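Local atomic coordinates of N-acetylglucosamine 2-epimerase (Xylella fastidiosa, PDB entry 3GT5), a protein that probably interconverts sugar epimers, as an isomerase of the N-acylglucosamine 2-epimerase family. Residues P242-P247 against C293-P298; G31-Y36 against H48-S54; R12-S16 against L66-T70; A133-M137 against A185-E191. One frame throughout, in Å; residues are numbered along the deposited sequence.

Contact 1 (P242-P247 against C293-P298)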
loop_
_atom_site.group_PDB
_atom_site.type_symbol
_atom_site.label_atom_id
_atom_site.label_comp_id
_atom_site.label_asym_id
_atom_site.label_seq_id
_atom_site.Cartn_x
_atom_site.Cartn_y
_atom_site.Cartn_z
ATOM N N PRO A 242 13.582 2.572 2.000
ATOM C CA PRO A 242 14.202 3.314 3.093
ATOM C C PRO A 242 15.086 2.400 3.933
ATOM O O PRO A 242 14.955 1.183 3.865
ATOM C CB PRO A 242 12.987 3.791 3.912
ATOM C CG PRO A 242 11.950 2.792 3.685
ATOM C CD PRO A 242 12.157 2.309 2.249
ATOM N N TRP A 243 15.969 2.964 4.736
ATOM C CA TRP A 243 16.770 2.129 5.634
ATOM C C TRP A 243 16.094 1.974 7.000
ATOM O O TRP A 243 15.564 2.948 7.548
ATOM C CB TRP A 243 18.179 2.713 5.843
ATOM C CG TRP A 243 19.054 1.747 6.649
ATOM C CD1 TRP A 243 19.821 0.729 6.140
ATOM C CD2 TRP A 243 19.253 1.712 8.073
ATOM N NE1 TRP A 243 20.437 0.037 7.153
ATOM C CE2 TRP A 243 20.122 0.625 8.348
ATOM C CE3 TRP A 243 18.758 2.475 9.155
ATOM C CZ2 TRP A 243 20.536 0.309 9.644
ATOM C CZ3 TRP A 243 19.168 2.151 10.451
ATOM C CH2 TRP A 243 20.022 1.071 10.691
ATOM N N GLY A 244 16.181 0.780 7.587
ATOM C CA GLY A 244 15.737 0.533 8.971
ATOM C C GLY A 244 14.486 -0.328 8.987
ATOM O O GLY A 244 13.870 -0.536 7.915
ATOM N N PHE A 245 14.109 -0.843 10.168
ATOM C CA PHE A 245 12.824 -1.502 10.308
ATOM C C PHE A 245 11.740 -0.475 10.169
ATOM O O PHE A 245 11.821 0.605 10.755
ATOM C CB PHE A 245 12.679 -2.203 11.662
ATOM C CG PHE A 245 13.451 -3.472 11.776
ATOM C CD1 PHE A 245 13.012 -4.611 11.122
ATOM C CD2 PHE A 245 14.579 -3.557 12.582
ATOM C CE1 PHE A 245 13.663 -5.792 11.245
ATOM C CE2 PHE A 245 15.271 -4.777 12.712
ATOM C CZ PHE A 245 14.816 -5.885 12.032
ATOM N N GLN A 246 10.717 -0.817 9.385
ATOM C CA GLN A 246 9.581 0.056 9.125
ATOM C C GLN A 246 8.406 -0.479 9.940
ATOM O O GLN A 246 7.817 -1.484 9.554
ATOM C CB GLN A 246 9.242 -0.022 7.635
ATOM C CG GLN A 246 10.248 0.692 6.748
ATOM C CD GLN A 246 9.802 2.107 6.536
ATOM O OE1 GLN A 246 8.660 2.326 6.099
ATOM N NE2 GLN A 246 10.671 3.094 6.849
ATOM N N PRO A 247 8.056 0.155 11.077
ATOM C CA PRO A 247 6.901 -0.319 11.815
ATOM C C PRO A 247 5.615 -0.417 10.979
ATOM O O PRO A 247 4.794 -1.310 11.197
ATOM C CB PRO A 247 6.716 0.759 12.927
ATOM C CG PRO A 247 7.582 1.866 12.559
ATOM C CD PRO A 247 8.698 1.297 11.775
ATOM N N CYS A 293 6.578 6.593 14.834
ATOM C CA CYS A 293 7.777 7.014 14.096
ATOM C C CYS A 293 8.031 6.138 12.864
ATOM O O CYS A 293 7.515 5.015 12.784
ATOM C CB CYS A 293 9.005 6.953 15.015
ATOM S SG CYS A 293 8.902 8.154 16.363
ATOM N N TYR A 294 8.788 6.662 11.914
ATOM C CA TYR A 294 8.967 6.018 10.602
ATOM C C TYR A 294 9.847 4.760 10.647
ATOM O O TYR A 294 9.549 3.778 9.952
ATOM C CB TYR A 294 9.578 6.987 9.633
ATOM C CG TYR A 294 9.549 6.602 8.178
ATOM C CD1 TYR A 294 8.375 6.170 7.554
ATOM C CD2 TYR A 294 10.677 6.770 7.396
ATOM C CE1 TYR A 294 8.352 5.905 6.182
ATOM C CE2 TYR A 294 10.676 6.474 6.043
ATOM C CZ TYR A 294 9.511 6.042 5.446
ATOM O OH TYR A 294 9.529 5.815 4.092
ATOM N N GLY A 295 10.918 4.797 11.442
ATOM C CA GLY A 295 11.959 3.770 11.343
ATOM C C GLY A 295 12.743 3.576 12.620
ATOM O O GLY A 295 12.934 4.524 13.398
ATOM N N PHE A 296 13.136 2.340 12.877
ATOM C CA PHE A 296 14.054 2.042 13.971
ATOM C C PHE A 296 15.125 1.066 13.512
ATOM O O PHE A 296 14.916 0.237 12.610
ATOM C CB PHE A 296 13.344 1.601 15.271
ATOM C CG PHE A 296 12.486 0.378 15.142
ATOM C CD1 PHE A 296 13.006 -0.876 15.334
ATOM C CD2 PHE A 296 11.131 0.508 14.894
ATOM C CE1 PHE A 296 12.188 -2.007 15.285
ATOM C CE2 PHE A 296 10.309 -0.621 14.784
ATOM C CZ PHE A 296 10.828 -1.866 14.970
ATOM N N ALA A 297 16.313 1.238 14.083
ATOM C CA ALA A 297 17.469 0.392 13.746
ATOM C C ALA A 297 17.340 -0.967 14.423
ATOM O O ALA A 297 16.490 -1.172 15.299
ATOM C CB ALA A 297 18.786 1.113 14.197
ATOM N N PRO A 298 18.217 -1.926 14.058
ATOM C CA PRO A 298 18.190 -3.243 14.723
ATOM C C PRO A 298 18.495 -3.290 16.238
ATOM O O PRO A 298 18.221 -4.286 16.872
ATOM C CB PRO A 298 19.217 -4.051 13.921
ATOM C CG PRO A 298 19.230 -3.383 12.593
ATOM C CD PRO A 298 19.066 -1.913 12.859
HETATM O O HOH W 1 7.305 2.508 8.867
#
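F245, F296 and Y294 bury the largest areas in this contact. F245 and F296 face each other as a single antiparallel hydrogen-bonded pair: F245 N donates to F296 O at 2.8 Å, and F296 N returns a bond to F245 O at 3.0 Å. Their rings, 5.6 Å apart between centroids and inclined by 30°, barely overlap; instead F245 CB sits over the face of the F296 ring, 3.8 Å from its centroid, a CH-pi contact that a flat aromatic face invites. F296 CE2 also meets P247 CD at 3.9 Å. Q246 NE2 lies over one face of the flat Y294 ring, 3.5 Å from Y294 CZ, while a water joins Y294 O to Q246 OE1, the latter bond weak. G244 has phi/psi of 110/168, where a side chain would clash with the preceding carbonyl. Y294 and G295 both face D304 of strand 302-308, a classic beta bulge. Strand 295-296, at the edge of this three-stranded antiparallel sheet, adds a single bridge to the loop before helix 247-263.

Contact 2 (G31-Y36 against H48-S54)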
loop_
_atom_site.group_PDB
_atom_site.type_symbol
_atom_site.label_atom_id
_atom_site.label_comp_id
_atom_site.label_asym_id
_atom_site.label_seq_id
_atom_site.Cartn_x
_atom_site.Cartn_y
_atom_site.Cartn_z
ATOM N N GLY A 31 -5.811 12.225 -20.586
ATOM C CA GLY A 31 -5.298 10.879 -20.255
ATOM C C GLY A 31 -4.854 10.749 -18.786
ATOM O O GLY A 31 -4.032 11.539 -18.297
ATOM N N GLY A 32 -5.423 9.751 -18.093
ATOM C CA GLY A 32 -5.063 9.418 -16.713
ATOM C C GLY A 32 -5.390 10.520 -15.710
ATOM O O GLY A 32 -6.327 11.321 -15.906
ATOM N N PHE A 33 -4.567 10.579 -14.662
ATOM C CA PHE A 33 -4.736 11.506 -13.559
ATOM C C PHE A 33 -3.483 12.340 -13.377
ATOM O O PHE A 33 -2.367 11.889 -13.696
ATOM C CB PHE A 33 -5.022 10.728 -12.264
ATOM C CG PHE A 33 -6.161 9.773 -12.368
ATOM C CD1 PHE A 33 -7.488 10.203 -12.256
ATOM C CD2 PHE A 33 -5.935 8.442 -12.629
ATOM C CE1 PHE A 33 -8.564 9.262 -12.338
ATOM C CE2 PHE A 33 -6.987 7.541 -12.759
ATOM C CZ PHE A 33 -8.300 7.960 -12.604
ATOM N N PHE A 34 -3.656 13.546 -12.837
ATOM C CA PHE A 34 -2.528 14.342 -12.366
ATOM C C PHE A 34 -2.036 13.682 -11.060
ATOM O O PHE A 34 -2.836 13.144 -10.267
ATOM C CB PHE A 34 -2.928 15.786 -12.104
ATOM C CG PHE A 34 -3.507 16.467 -13.300
ATOM C CD1 PHE A 34 -2.683 16.816 -14.390
ATOM C CD2 PHE A 34 -4.868 16.751 -13.365
ATOM C CE1 PHE A 34 -3.221 17.444 -15.525
ATOM C CE2 PHE A 34 -5.400 17.373 -14.511
ATOM C CZ PHE A 34 -4.565 17.719 -15.577
ATOM N N HIS A 35 -0.734 13.727 -10.830
ATOM C CA HIS A 35 -0.115 12.987 -9.719
ATOM C C HIS A 35 0.565 13.836 -8.627
ATOM O O HIS A 35 1.086 13.281 -7.670
ATOM C CB HIS A 35 0.884 11.966 -10.277
ATOM C CG HIS A 35 0.246 10.905 -11.111
ATOM N ND1 HIS A 35 0.974 9.997 -11.845
ATOM C CD2 HIS A 35 -1.057 10.605 -11.329
ATOM C CE1 HIS A 35 0.150 9.172 -12.466
ATOM N NE2 HIS A 35 -1.090 9.500 -12.150
ATOM N N TYR A 36 0.557 15.169 -8.757
ATOM C CA TYR A 36 1.241 16.035 -7.800
ATOM C C TYR A 36 0.305 17.159 -7.340
ATOM O O TYR A 36 -0.080 18.028 -8.150
ATOM C CB TYR A 36 2.497 16.623 -8.446
ATOM C CG TYR A 36 3.622 15.629 -8.736
ATOM C CD1 TYR A 36 4.692 15.464 -7.859
ATOM C CD2 TYR A 36 3.623 14.889 -9.898
ATOM C CE1 TYR A 36 5.722 14.584 -8.132
ATOM C CE2 TYR A 36 4.639 13.996 -10.181
ATOM C CZ TYR A 36 5.695 13.865 -9.294
ATOM O OH TYR A 36 6.707 13.000 -9.599
ATOM N N HIS A 48 4.550 15.141 -15.232
ATOM C CA HIS A 48 5.255 13.938 -14.780
ATOM C C HIS A 48 4.231 12.954 -14.206
ATOM O O HIS A 48 3.393 13.358 -13.381
ATOM C CB HIS A 48 6.296 14.249 -13.716
ATOM C CG HIS A 48 7.287 13.136 -13.526
ATOM N ND1 HIS A 48 7.218 12.223 -12.497
ATOM C CD2 HIS A 48 8.351 12.764 -14.285
ATOM C CE1 HIS A 48 8.197 11.339 -12.631
ATOM N NE2 HIS A 48 8.896 11.647 -13.709
ATOM N N ARG A 49 4.301 11.688 -14.642
ATOM C CA ARG A 49 3.384 10.643 -14.166
ATOM C C ARG A 49 4.146 9.391 -13.690
ATOM O O ARG A 49 5.201 9.016 -14.229
ATOM C CB ARG A 49 2.367 10.267 -15.254
ATOM C CG ARG A 49 1.506 11.427 -15.787
ATOM C CD ARG A 49 0.515 11.993 -14.767
ATOM N NE ARG A 49 -0.030 13.238 -15.325
ATOM C CZ ARG A 49 -1.056 13.329 -16.170
ATOM N NH1 ARG A 49 -1.734 12.271 -16.582
ATOM N NH2 ARG A 49 -1.388 14.529 -16.646
ATOM N N HIS A 50 3.593 8.766 -12.655
ATOM C CA HIS A 50 4.188 7.643 -12.008
ATOM C C HIS A 50 3.225 6.467 -12.008
ATOM O O HIS A 50 2.031 6.603 -11.644
ATOM C CB HIS A 50 4.552 7.991 -10.551
ATOM C CG HIS A 50 5.573 7.077 -9.957
ATOM N ND1 HIS A 50 5.341 5.729 -9.713
ATOM C CD2 HIS A 50 6.864 7.305 -9.622
ATOM C CE1 HIS A 50 6.429 5.191 -9.177
ATOM N NE2 HIS A 50 7.377 6.123 -9.130
ATOM N N LEU A 51 3.765 5.298 -12.336
ATOM C CA LEU A 51 2.935 4.092 -12.380
ATOM C C LEU A 51 2.212 3.845 -11.068
ATOM O O LEU A 51 1.072 3.418 -11.100
ATOM C CB LEU A 51 3.781 2.862 -12.749
ATOM C CG LEU A 51 3.061 1.542 -12.901
ATOM C CD1 LEU A 51 2.037 1.569 -14.052
ATOM C CD2 LEU A 51 4.130 0.439 -13.095
ATOM N N VAL A 52 2.857 4.083 -9.926
ATOM C CA VAL A 52 2.234 3.811 -8.611
ATOM C C VAL A 52 0.994 4.736 -8.416
ATOM O O VAL A 52 -0.014 4.272 -7.894
ATOM C CB VAL A 52 3.289 3.878 -7.414
ATOM C CG1 VAL A 52 2.593 3.748 -6.008
ATOM C CG2 VAL A 52 4.352 2.734 -7.564
ATOM N N SER A 53 1.062 6.002 -8.805
ATOM C CA SER A 53 -0.158 6.858 -8.765
ATOM C C SER A 53 -1.245 6.443 -9.770
ATOM O O SER A 53 -2.462 6.383 -9.427
ATOM C CB SER A 53 0.183 8.347 -8.879
ATOM O OG SER A 53 0.683 8.806 -7.645
ATOM N N SER A 54 -0.842 6.165 -11.007
ATOM C CA SER A 54 -1.799 5.756 -12.051
ATOM C C SER A 54 -2.634 4.549 -11.590
ATOM O O SER A 54 -3.853 4.494 -11.795
ATOM C CB SER A 54 -1.091 5.397 -13.381
ATOM O OG SER A 54 -0.521 6.537 -13.996
HETATM O O HOH W 2 -2.743 8.203 -14.194
HETATM O O HOH W 3 -0.314 11.082 -6.866
HETATM O O HOH W 4 1.201 14.867 -12.931
#
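The imidazole of H35, with chi1 at m and chi2 at 171°, slots between two aliphatic groups. R49 CD lies over one face, 3.6 Å from the ring centroid, and S53 CB over the opposite face at 3.4 Å, both CH-pi contacts. A histidine suits this slot because its flat ring fits the gap while its edge stays polar: H35 ND1 accepts from H50 N at 3.0 Å, and H35 NE2 shares a water with F33 N and S54 OG, the last also hydrogen-bonded to H88. R49 bends through two m rotamers before chi3 extends at t, bringing NH1 to G31 O at 3.0 Å; its NH2 forms a salt bridge with D28. H48 takes chi1 at t, so ND1 meets Y36 OH at 3.0 Å in a hydrogen bond, while its NE2 bonds to E106. H50, also t, turns its ring away from the loop and caps the next helix, ND1 accepting from V52 N at 3.0 Å: a side-chain N-cap where edge strand 48-50 runs directly into helix 51-68.

Contact 3 (R12-S16 against L66-T70)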
loop_
_atom_site.group_PDB
_atom_site.type_symbol
_atom_site.label_atom_id
_atom_site.label_comp_id
_atom_site.label_asym_id
_atom_site.label_seq_id
_atom_site.Cartn_x
_atom_site.Cartn_y
_atom_site.Cartn_z
ATOM N N ARG A 12 -17.193 6.227 6.618
ATOM C CA ARG A 12 -17.750 6.591 5.327
ATOM C C ARG A 12 -17.617 8.082 5.035
ATOM O O ARG A 12 -17.267 8.470 3.926
ATOM C CB ARG A 12 -19.231 6.153 5.212
ATOM C CG ARG A 12 -19.379 4.616 5.051
ATOM C CD ARG A 12 -20.881 4.118 4.997
ATOM N NE ARG A 12 -21.743 5.104 4.326
ATOM C CZ ARG A 12 -22.218 5.064 3.071
ATOM N NH1 ARG A 12 -21.988 4.042 2.236
ATOM N NH2 ARG A 12 -22.972 6.087 2.641
ATOM N N THR A 13 -17.859 8.897 6.064
ATOM C CA THR A 13 -17.757 10.332 5.923
ATOM C C THR A 13 -16.312 10.687 5.640
ATOM O O THR A 13 -16.055 11.533 4.814
ATOM C CB THR A 13 -18.282 11.095 7.170
ATOM O OG1 THR A 13 -19.640 10.692 7.424
ATOM C CG2 THR A 13 -18.259 12.633 6.958
ATOM N N HIS A 14 -15.382 10.050 6.336
ATOM C CA HIS A 14 -13.974 10.349 6.131
ATOM C C HIS A 14 -13.517 10.003 4.724
ATOM O O HIS A 14 -12.793 10.790 4.092
ATOM C CB HIS A 14 -13.088 9.688 7.180
ATOM C CG HIS A 14 -11.645 10.019 7.004
ATOM N ND1 HIS A 14 -11.183 11.325 7.002
ATOM C CD2 HIS A 14 -10.580 9.241 6.695
ATOM C CE1 HIS A 14 -9.878 11.321 6.761
ATOM N NE2 HIS A 14 -9.485 10.064 6.587
ATOM N N ILE A 15 -13.924 8.840 4.234
ATOM C CA ILE A 15 -13.614 8.453 2.877
ATOM C C ILE A 15 -14.182 9.484 1.863
ATOM O O ILE A 15 -13.529 9.925 0.912
ATOM C CB ILE A 15 -14.161 7.040 2.535
ATOM C CG1 ILE A 15 -13.392 5.939 3.272
ATOM C CG2 ILE A 15 -14.051 6.811 0.959
ATOM C CD1 ILE A 15 -14.163 4.580 3.371
ATOM N N SER A 16 -15.413 9.929 2.099
ATOM C CA SER A 16 -16.062 10.863 1.201
ATOM C C SER A 16 -15.379 12.227 1.257
ATOM O O SER A 16 -15.281 12.920 0.255
ATOM C CB SER A 16 -17.560 10.953 1.514
ATOM O OG SER A 16 -18.208 9.739 1.134
ATOM N N LEU A 66 -17.729 1.023 -5.251
ATOM C CA LEU A 66 -18.302 -0.126 -4.524
ATOM C C LEU A 66 -18.988 0.305 -3.227
ATOM O O LEU A 66 -19.989 -0.274 -2.813
ATOM C CB LEU A 66 -17.233 -1.194 -4.228
ATOM C CG LEU A 66 -16.708 -1.943 -5.447
ATOM C CD1 LEU A 66 -15.662 -2.972 -5.027
ATOM C CD2 LEU A 66 -17.845 -2.635 -6.285
ATOM N N GLN A 67 -18.476 1.350 -2.602
ATOM C CA GLN A 67 -19.076 1.829 -1.380
ATOM C C GLN A 67 -20.285 2.718 -1.602
ATOM O O GLN A 67 -21.277 2.584 -0.870
ATOM C CB GLN A 67 -18.013 2.575 -0.560
ATOM C CG GLN A 67 -18.488 3.099 0.784
ATOM C CD GLN A 67 -19.078 2.042 1.708
ATOM O OE1 GLN A 67 -20.170 2.243 2.288
ATOM N NE2 GLN A 67 -18.412 0.930 1.846
ATOM N N PHE A 68 -20.200 3.622 -2.572
ATOM C CA PHE A 68 -21.176 4.695 -2.726
ATOM C C PHE A 68 -22.050 4.566 -3.995
ATOM O O PHE A 68 -23.139 5.165 -4.059
ATOM C CB PHE A 68 -20.481 6.057 -2.705
ATOM C CG PHE A 68 -19.765 6.334 -1.437
ATOM C CD1 PHE A 68 -20.477 6.543 -0.256
ATOM C CD2 PHE A 68 -18.385 6.396 -1.403
ATOM C CE1 PHE A 68 -19.822 6.786 0.948
ATOM C CE2 PHE A 68 -17.729 6.638 -0.197
ATOM C CZ PHE A 68 -18.466 6.829 0.980
ATOM N N GLY A 69 -21.595 3.826 -5.010
ATOM C CA GLY A 69 -22.309 3.717 -6.292
ATOM C C GLY A 69 -22.272 4.888 -7.268
ATOM O O GLY A 69 -22.954 4.881 -8.300
ATOM N N THR A 70 -21.447 5.890 -7.001
ATOM C CA THR A 70 -21.465 7.113 -7.781
ATOM C C THR A 70 -20.955 6.855 -9.202
ATOM O O THR A 70 -19.834 6.409 -9.372
ATOM C CB THR A 70 -20.552 8.134 -7.090
ATOM O OG1 THR A 70 -20.763 8.034 -5.671
ATOM C CG2 THR A 70 -20.767 9.535 -7.634
#
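Near the C-terminal end of helix 51-68, the first residue to touch helix 8-22 is Q67. Its CA-to-CB bond points toward the other helix, and with chi1 at t and chi2 at p the amide oxygen OE1 accepts a short hydrogen bond of 2.6 Å from R12 NH1. A neutral glutamine fits here, since its carbonyl can receive the guanidinium at the edge of that group without needing a full charge.

F68 follows and has the larger share of buried surface. Its CA-to-CB bond runs sideways, yet the ring extends into the space beside R12, I15 and S16. Atom F68 CE1 lies over one face of the R12 guanidinium, 3.6 Å from R12 CZ, and F68 CE2 packs on I15 CG2 at 3.9 Å. The rim also comes close to polar atoms, with F68 CZ 3.6 Å from R12 O and F68 CZ 2.9 Å from S16 OG in the conformer given. S16 OG donates a weak hydrogen bond of 3.2 Å back to R12 O within its own helix.

At G69 the helix ends: phi is 75°, a value glycine adopts readily, and the chain turns away. T70 then takes the N-cap position of helix 71-88. The contact thus lies at the surface, joining helix 8-22 to the end of helix 51-68, while I15 also packs against C383, H384 and L387 of helix 377-387.

Contact 4 (A133-M137 against A185-E191)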
loop_
_atom_site.group_PDB
_atom_site.type_symbol
_atom_site.label_atom_id
_atom_site.label_comp_id
_atom_site.label_asym_id
_atom_site.label_seq_id
_atom_site.Cartn_x
_atom_site.Cartn_y
_atom_site.Cartn_z
ATOM N N ALA A 133 -11.046 -7.513 -17.462
ATOM C CA ALA A 133 -9.998 -7.441 -16.446
ATOM C C ALA A 133 -9.562 -8.835 -15.935
ATOM O O ALA A 133 -8.432 -8.989 -15.513
ATOM C CB ALA A 133 -10.436 -6.519 -15.255
ATOM N N ARG A 134 -10.432 -9.855 -16.033
ATOM C CA ARG A 134 -10.056 -11.187 -15.628
ATOM C C ARG A 134 -8.893 -11.669 -16.520
ATOM O O ARG A 134 -7.957 -12.309 -16.025
ATOM C CB ARG A 134 -11.257 -12.137 -15.709
ATOM C CG ARG A 134 -11.038 -13.570 -15.175
ATOM C CD ARG A 134 -12.300 -14.452 -15.390
ATOM N NE ARG A 134 -13.421 -13.982 -14.575
ATOM C CZ ARG A 134 -13.672 -14.369 -13.318
ATOM N NH1 ARG A 134 -12.888 -15.238 -12.700
ATOM N NH2 ARG A 134 -14.714 -13.870 -12.669
ATOM N N GLU A 135 -8.943 -11.350 -17.823
ATOM C CA GLU A 135 -7.864 -11.709 -18.764
ATOM C C GLU A 135 -6.604 -10.884 -18.496
ATOM O O GLU A 135 -5.500 -11.406 -18.572
ATOM C CB GLU A 135 -8.264 -11.474 -20.228
ATOM C CG GLU A 135 -9.194 -12.510 -20.822
ATOM C CD GLU A 135 -10.435 -12.783 -20.002
ATOM O OE1 GLU A 135 -11.322 -11.879 -19.893
ATOM O OE2 GLU A 135 -10.545 -13.932 -19.495
ATOM N N TRP A 136 -6.774 -9.599 -18.192
ATOM C CA TRP A 136 -5.611 -8.741 -17.909
ATOM C C TRP A 136 -4.872 -9.242 -16.686
ATOM O O TRP A 136 -3.629 -9.167 -16.634
ATOM C CB TRP A 136 -6.037 -7.291 -17.649
ATOM C CG TRP A 136 -6.808 -6.633 -18.733
ATOM C CD1 TRP A 136 -6.839 -6.971 -20.066
ATOM C CD2 TRP A 136 -7.668 -5.491 -18.585
ATOM N NE1 TRP A 136 -7.683 -6.119 -20.743
ATOM C CE2 TRP A 136 -8.213 -5.212 -19.851
ATOM C CE3 TRP A 136 -8.044 -4.694 -17.490
ATOM C CZ2 TRP A 136 -9.104 -4.138 -20.070
ATOM C CZ3 TRP A 136 -8.942 -3.629 -17.701
ATOM C CH2 TRP A 136 -9.459 -3.372 -18.981
ATOM N N MET A 137 -5.641 -9.740 -15.698
ATOM C CA MET A 137 -5.087 -10.376 -14.485
ATOM C C MET A 137 -4.295 -11.624 -14.866
ATOM O O MET A 137 -3.175 -11.857 -14.392
ATOM C CB MET A 137 -6.178 -10.712 -13.440
ATOM C CG MET A 137 -6.986 -9.507 -12.889
ATOM S SD MET A 137 -8.595 -9.826 -12.150
ATOM C CE MET A 137 -8.089 -10.859 -10.829
ATOM N N ALA A 185 -7.051 -10.067 -6.050
ATOM C CA ALA A 185 -7.284 -10.861 -7.273
ATOM C C ALA A 185 -8.216 -12.031 -6.937
ATOM O O ALA A 185 -9.134 -12.378 -7.736
ATOM C CB ALA A 185 -5.946 -11.355 -7.849
ATOM N N TYR A 186 -7.964 -12.654 -5.783
ATOM C CA TYR A 186 -8.811 -13.745 -5.301
ATOM C C TYR A 186 -10.230 -13.262 -5.022
ATOM O O TYR A 186 -11.208 -13.909 -5.408
ATOM C CB TYR A 186 -8.257 -14.368 -4.037
ATOM C CG TYR A 186 -9.207 -15.338 -3.368
ATOM C CD1 TYR A 186 -9.476 -16.568 -3.943
ATOM C CD2 TYR A 186 -9.854 -15.017 -2.162
ATOM C CE1 TYR A 186 -10.368 -17.471 -3.331
ATOM C CE2 TYR A 186 -10.728 -15.928 -1.549
ATOM C CZ TYR A 186 -10.975 -17.139 -2.143
ATOM O OH TYR A 186 -11.822 -18.033 -1.509
ATOM N N GLU A 187 -10.326 -12.123 -4.347
ATOM C CA GLU A 187 -11.627 -11.570 -3.979
ATOM C C GLU A 187 -12.422 -11.242 -5.235
ATOM O O GLU A 187 -13.644 -11.455 -5.278
ATOM C CB GLU A 187 -11.449 -10.323 -3.102
ATOM C CG GLU A 187 -10.947 -10.611 -1.716
ATOM C CD GLU A 187 -10.572 -9.363 -0.947
ATOM O OE1 GLU A 187 -10.451 -8.268 -1.549
ATOM O OE2 GLU A 187 -10.384 -9.477 0.286
ATOM N N ALA A 188 -11.742 -10.784 -6.266
ATOM C CA ALA A 188 -12.389 -10.375 -7.541
ATOM C C ALA A 188 -12.763 -11.551 -8.438
ATOM O O ALA A 188 -13.814 -11.516 -9.057
ATOM C CB ALA A 188 -11.529 -9.421 -8.277
ATOM N N SER A 189 -11.920 -12.592 -8.484
ATOM C CA SER A 189 -12.045 -13.657 -9.497
ATOM C C SER A 189 -12.474 -15.016 -8.941
ATOM O O SER A 189 -12.915 -15.883 -9.708
ATOM C CB SER A 189 -10.723 -13.872 -10.215
ATOM O OG SER A 189 -9.772 -14.408 -9.343
ATOM N N GLY A 190 -12.280 -15.233 -7.639
ATOM C CA GLY A 190 -12.450 -16.512 -6.987
ATOM C C GLY A 190 -11.408 -17.584 -7.306
ATOM O O GLY A 190 -11.569 -18.713 -6.883
ATOM N N GLU A 191 -10.361 -17.256 -8.053
ATOM C CA GLU A 191 -9.350 -18.277 -8.400
ATOM C C GLU A 191 -8.454 -18.595 -7.217
ATOM O O GLU A 191 -7.740 -17.696 -6.690
ATOM C CB GLU A 191 -8.532 -17.849 -9.590
ATOM C CG GLU A 191 -9.352 -17.608 -10.849
ATOM C CD GLU A 191 -8.530 -17.120 -12.019
ATOM O OE1 GLU A 191 -9.071 -16.334 -12.839
ATOM O OE2 GLU A 191 -7.353 -17.518 -12.154
HETATM O O HOH W 5 -7.780 -14.003 -13.586
HETATM O O HOH W 6 -11.254 -17.207 -13.924
#
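R134 NH1 donates a hydrogen bond of 3.1 Å to S189 O, nearly straight at 162°. The long, flexible arginine can span the gap between the helices to satisfy a carbonyl at a C-terminal end, where backbone amides no longer follow in helical register. The same NH1 forms a long salt bridge with E191 OE1 at 4.0 Å, and a water bridges the pair, 2.8 Å from R134 NH1 and 2.6 Å from E191 OE1. A second water donates to both R134 O and E191 OE1.

Within its own segment, S189 OG donates to A185 O at 2.7 Å and accepts from E191 N at 3.2 Å. The latter bond makes an ST turn around G190, whose phi of 71° favours glycine as the helix ends. Farther in, unbranched M137 brings CE to A185 CB at 3.7 Å and to S189 CB at 4.0 Å; the small alanine admits this methyl group closely.

The axes of segments 133-137 and 185-189 approach to 11.3 Å with N-to-C directions 145° apart, so these turns run roughly antiparallel. M137 and A185 both touch S123 of helix 112-127 and Y194 of helix 192-211, placing the apolar part of the contact among four helices.

Overall arrangement
From the N terminus, helix 8-22 supplies the first half of contact 3, whose partner at 66-70 closes a loop of 49 intervening residues. Contact 2 opens and closes within that loop, and the two share helix 51-68: contact 2 uses its start, contact 3 its end. Contact 4 follows in series, bringing helix 172-189 back to helix 133-147 across 47 residues. Contact 1 comes last, joining the loop before helix 247-263 to the edge strand 295-296 after helix 269-284. No contacts cross or touch. Contact 1 lies opposite contacts 3 and 4 about the chain's centre, their centres about 33 and 34 Å away, so the ties are spread around a largely helical domain.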